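Local coordinates for extracellular protein containing a SCP domain (Bacillus anthracis, PDB 4IFA) that is of unknown function but is a secreted bacterial protein that pairs a CAP-associated N-terminal region with a cysteine-rich secretory protein (SCP/CAP) domain, at residues Asn129-Leu137 with Phe146-Pro157. Numbering follows the deposited sequence. Where two conformers were deposited one is given.
Sequences NPLSHEISL and FELSDTEVMEQP
One face of the H133 imidazole is covered by V153 of helix 150-155, and its edge meets D150. H133 CB comes only loosely near L148 O, but with CG anti to the carbonyl carbon (chi1 -70°) the ring is carried out to the helix. There V153 CG2 sits over one face in a CH-pi contact, 3.7 Å from the H133 ring centroid and shifted toward ND1. Farther along, H133 CE1 meets D150 OD1 near the ring plane at 3.5 Å, the carboxylate turned 80° against the imidazole, while NE2 grazes both methyls of V153. The helix starts with a capping box: E152 N donates to S149 OG, and S149 N returns a nearly straight bond to E152 OE1 (3.0 Å).

H133 immediately precedes strand 134-139, which pairs with strand 142-147 in an antiparallel beta hairpin within the CAP-associated N-terminal region. I135 and F146 are its hydrogen-bonded pair here, I135 N reaching F146 O at 3.1 Å and F146 N reaching I135 O at 2.8 Å; L148 N adds a bond to H133 O. In the adjoining non-hydrogen-bonded pair, the chain of E134, bent at chi2, points its carboxylate oxygens at E147 CG, E134 OE1 closest at 3.1 Å. Water 1 bridges E134 OE2 and L148 O, whereas E147 OE1 is bonded to Q195. At the far end of helix 150-155, L131 CD1 packs on P157 CG at 3.7 Å.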
loop_
_atom_site.group_PDB
_atom_site.type_symbol
_atom_site.label_atom_id
_atom_site.label_comp_id
_atom_site.label_asym_id
_atom_site.label_seq_id
_atom_site.Cartn_x
_atom_site.Cartn_y
_atom_site.Cartn_z
ATOM N N ASN A 129 -17.679 12.145 -10.261
ATOM C CA ASN A 129 -16.868 13.296 -9.852
ATOM C C ASN A 129 -15.579 13.333 -10.669
ATOM O O ASN A 129 -14.538 12.805 -10.229
ATOM C CB ASN A 129 -16.524 13.221 -8.362
ATOM C CG ASN A 129 -16.105 14.570 -7.794
ATOM O OD1 ASN A 129 -15.987 15.558 -8.529
ATOM N ND2 ASN A 129 -15.899 14.627 -6.480
ATOM N N PRO A 130 -15.643 13.936 -11.873
ATOM C CA PRO A 130 -14.475 14.005 -12.761
ATOM C C PRO A 130 -13.153 14.314 -12.051
ATOM O O PRO A 130 -13.068 15.267 -11.268
ATOM C CB PRO A 130 -14.866 15.096 -13.759
ATOM C CG PRO A 130 -16.360 14.949 -13.869
ATOM C CD PRO A 130 -16.813 14.621 -12.470
ATOM N N LEU A 131 -12.148 13.506 -12.391
ATOM C CA LEU A 131 -10.816 13.481 -11.805
ATOM C C LEU A 131 -9.905 14.467 -12.499
ATOM O O LEU A 131 -9.806 14.444 -13.720
ATOM C CB LEU A 131 -10.270 12.075 -11.982
ATOM C CG LEU A 131 -11.202 11.012 -11.430
ATOM C CD1 LEU A 131 -10.784 9.611 -11.848
ATOM C CD2 LEU A 131 -11.292 11.166 -9.919
ATOM N N SER A 132 -9.263 15.355 -11.739
ATOM C CA SER A 132 -8.420 16.426 -12.327
ATOM C C SER A 132 -6.950 16.033 -12.488
ATOM O O SER A 132 -6.439 15.218 -11.713
ATOM C CB SER A 132 -8.478 17.654 -11.421
ATOM O OG SER A 132 -7.747 18.734 -11.996
ATOM N N HIS A 133 -6.265 16.636 -13.462
ATOM C CA HIS A 133 -4.836 16.434 -13.698
ATOM C C HIS A 133 -4.006 17.391 -12.864
ATOM O O HIS A 133 -2.786 17.258 -12.823
ATOM C CB HIS A 133 -4.476 16.704 -15.154
ATOM C CG HIS A 133 -4.995 15.679 -16.107
ATOM N ND1 HIS A 133 -4.169 14.773 -16.739
ATOM C CD2 HIS A 133 -6.251 15.408 -16.533
ATOM C CE1 HIS A 133 -4.898 13.989 -17.515
ATOM N NE2 HIS A 133 -6.165 14.352 -17.406
ATOM N N GLU A 134 -4.659 18.355 -12.224
ATOM C CA GLU A 134 -3.986 19.349 -11.399
ATOM C C GLU A 134 -4.700 19.462 -10.073
ATOM O O GLU A 134 -5.933 19.538 -10.028
ATOM C CB GLU A 134 -4.011 20.722 -12.084
ATOM C CG GLU A 134 -3.376 20.748 -13.469
ATOM C CD GLU A 134 -1.899 20.396 -13.435
ATOM O OE1 GLU A 134 -1.242 20.704 -12.409
ATOM O OE2 GLU A 134 -1.397 19.820 -14.428
ATOM N N ILE A 135 -3.930 19.476 -8.993
ATOM C CA ILE A 135 -4.476 19.616 -7.655
ATOM C C ILE A 135 -3.710 20.765 -7.012
ATOM O O ILE A 135 -2.475 20.751 -7.005
ATOM C CB ILE A 135 -4.280 18.337 -6.812
ATOM C CG1 ILE A 135 -4.991 17.112 -7.434
ATOM C CG2 ILE A 135 -4.753 18.570 -5.364
ATOM C CD1 ILE A 135 -6.510 17.153 -7.372
ATOM N N SER A 136 -4.437 21.754 -6.496
ATOM C CA SER A 136 -3.823 22.917 -5.871
ATOM C C SER A 136 -4.258 23.032 -4.416
ATOM O O SER A 136 -5.408 22.749 -4.079
ATOM C CB SER A 136 -4.219 24.187 -6.629
ATOM O OG SER A 136 -3.833 24.116 -7.995
ATOM N N LEU A 137 -3.319 23.409 -3.552
ATOM C CA LEU A 137 -3.609 23.656 -2.141
ATOM C C LEU A 137 -2.571 24.616 -1.579
ATOM O O LEU A 137 -1.561 24.911 -2.228
ATOM C CB LEU A 137 -3.661 22.366 -1.293
ATOM C CG LEU A 137 -2.412 21.502 -1.065
ATOM C CD1 LEU A 137 -2.642 20.559 0.111
ATOM C CD2 LEU A 137 -2.033 20.717 -2.314
ATOM N N PHE A 146 0.150 19.916 -7.552
ATOM C CA PHE A 146 0.520 18.605 -8.054
ATOM C C PHE A 146 0.106 18.511 -9.520
ATOM O O PHE A 146 -0.982 18.966 -9.903
ATOM C CB PHE A 146 -0.142 17.487 -7.260
ATOM C CG PHE A 146 0.465 17.270 -5.919
ATOM C CD1 PHE A 146 1.643 16.542 -5.796
ATOM C CD2 PHE A 146 -0.137 17.770 -4.774
ATOM C CE1 PHE A 146 2.200 16.321 -4.567
ATOM C CE2 PHE A 146 0.426 17.563 -3.533
ATOM C CZ PHE A 146 1.598 16.835 -3.424
ATOM N N GLU A 147 0.980 17.936 -10.333
ATOM C CA GLU A 147 0.708 17.716 -11.741
ATOM C C GLU A 147 0.692 16.223 -11.997
ATOM O O GLU A 147 1.759 15.586 -12.026
ATOM C CB GLU A 147 1.784 18.401 -12.591
ATOM C CG GLU A 147 1.707 19.924 -12.540
ATOM C CD GLU A 147 2.930 20.631 -13.101
ATOM O OE1 GLU A 147 4.019 20.019 -13.188
ATOM O OE2 GLU A 147 2.804 21.826 -13.435
ATOM N N LEU A 148 -0.508 15.657 -12.155
ATOM C CA LEU A 148 -0.623 14.221 -12.405
ATOM C C LEU A 148 -0.390 13.894 -13.868
ATOM O O LEU A 148 -0.904 14.583 -14.747
ATOM C CB LEU A 148 -1.998 13.658 -12.002
ATOM C CG LEU A 148 -2.355 13.577 -10.515
ATOM C CD1 LEU A 148 -2.642 14.975 -9.937
ATOM C CD2 LEU A 148 -3.550 12.637 -10.333
ATOM N N SER A 149 0.372 12.836 -14.122
ATOM C CA SER A 149 0.578 12.335 -15.480
ATOM C C SER A 149 -0.681 11.600 -15.947
ATOM O O SER A 149 -1.570 11.273 -15.145
ATOM C CB SER A 149 1.738 11.343 -15.513
ATOM O OG SER A 149 1.424 10.170 -14.772
ATOM N N ASP A 150 -0.736 11.295 -17.237
ATOM C CA ASP A 150 -1.883 10.561 -17.782
ATOM C C ASP A 150 -2.003 9.208 -17.088
ATOM O O ASP A 150 -3.107 8.760 -16.768
ATOM C CB ASP A 150 -1.745 10.370 -19.302
ATOM C CG ASP A 150 -1.970 11.658 -20.089
ATOM O OD1 ASP A 150 -2.358 12.690 -19.497
ATOM O OD2 ASP A 150 -1.791 11.613 -21.319
ATOM N N THR A 151 -0.868 8.570 -16.826
ATOM C CA THR A 151 -0.839 7.268 -16.124
ATOM C C THR A 151 -1.389 7.366 -14.712
ATOM O O THR A 151 -2.188 6.524 -14.287
ATOM C CB THR A 151 0.597 6.713 -16.116
ATOM O OG1 THR A 151 1.043 6.613 -17.477
ATOM C CG2 THR A 151 0.684 5.337 -15.429
ATOM N N GLU A 152 -0.946 8.380 -13.979
ATOM C CA GLU A 152 -1.427 8.623 -12.626
ATOM C C GLU A 152 -2.946 8.897 -12.568
ATOM O O GLU A 152 -3.641 8.436 -11.655
ATOM C CB GLU A 152 -0.609 9.749 -11.981
ATOM C CG GLU A 152 0.831 9.275 -11.670
ATOM C CD GLU A 152 1.820 10.391 -11.374
ATOM O OE1 GLU A 152 1.573 11.557 -11.746
ATOM O OE2 GLU A 152 2.886 10.081 -10.790
ATOM N N VAL A 153 -3.467 9.635 -13.551
ATOM C CA VAL A 153 -4.890 9.887 -13.591
ATOM C C VAL A 153 -5.706 8.571 -13.752
ATOM O O VAL A 153 -6.820 8.464 -13.216
ATOM C CB VAL A 153 -5.243 10.932 -14.685
ATOM C CG1 VAL A 153 -6.748 10.988 -14.983
ATOM C CG2 VAL A 153 -4.718 12.302 -14.270
HETATM N N MSE A 154 -5.153 7.593 -14.472
HETATM C CA MSE A 154 -5.834 6.301 -14.673
HETATM C C MSE A 154 -5.563 5.247 -13.617
HETATM O O MSE A 154 -6.382 4.337 -13.447
HETATM C CB MSE A 154 -5.477 5.701 -16.023
HETATM C CG MSE A 154 -6.020 6.493 -17.208
HETATM SE SE MSE A 154 -5.596 5.703 -18.931
HETATM C CE MSE A 154 -3.690 6.071 -18.989
ATOM N N GLU A 155 -4.416 5.341 -12.941
ATOM C CA GLU A 155 -4.048 4.372 -11.912
ATOM C C GLU A 155 -4.221 4.785 -10.467
ATOM O O GLU A 155 -4.423 3.907 -9.621
ATOM C CB GLU A 155 -2.571 3.904 -12.114
ATOM C CG GLU A 155 -2.401 3.226 -13.478
ATOM C CD GLU A 155 -0.996 2.720 -13.772
ATOM O OE1 GLU A 155 -0.086 2.877 -12.929
ATOM O OE2 GLU A 155 -0.810 2.208 -14.898
ATOM N N GLN A 156 -4.064 6.075 -10.163
ATOM C CA GLN A 156 -4.099 6.561 -8.784
ATOM C C GLN A 156 -4.458 8.040 -8.670
ATOM O O GLN A 156 -3.716 8.828 -8.072
ATOM C CB GLN A 156 -2.769 6.259 -8.086
ATOM C CG GLN A 156 -1.555 6.759 -8.889
ATOM C CD GLN A 156 -0.259 6.758 -8.110
ATOM O OE1 GLN A 156 -0.218 7.202 -6.966
ATOM N NE2 GLN A 156 0.827 6.336 -8.759
ATOM N N PRO A 157 -5.617 8.416 -9.253
ATOM C CA PRO A 157 -6.060 9.806 -9.219
ATOM C C PRO A 157 -6.424 10.267 -7.785
ATOM O O PRO A 157 -6.601 9.446 -6.881
ATOM C CB PRO A 157 -7.304 9.801 -10.136
ATOM C CG PRO A 157 -7.828 8.417 -9.991
ATOM C CD PRO A 157 -6.595 7.562 -9.965
HETATM O O HOH W 1 -0.645 17.350 -15.420
#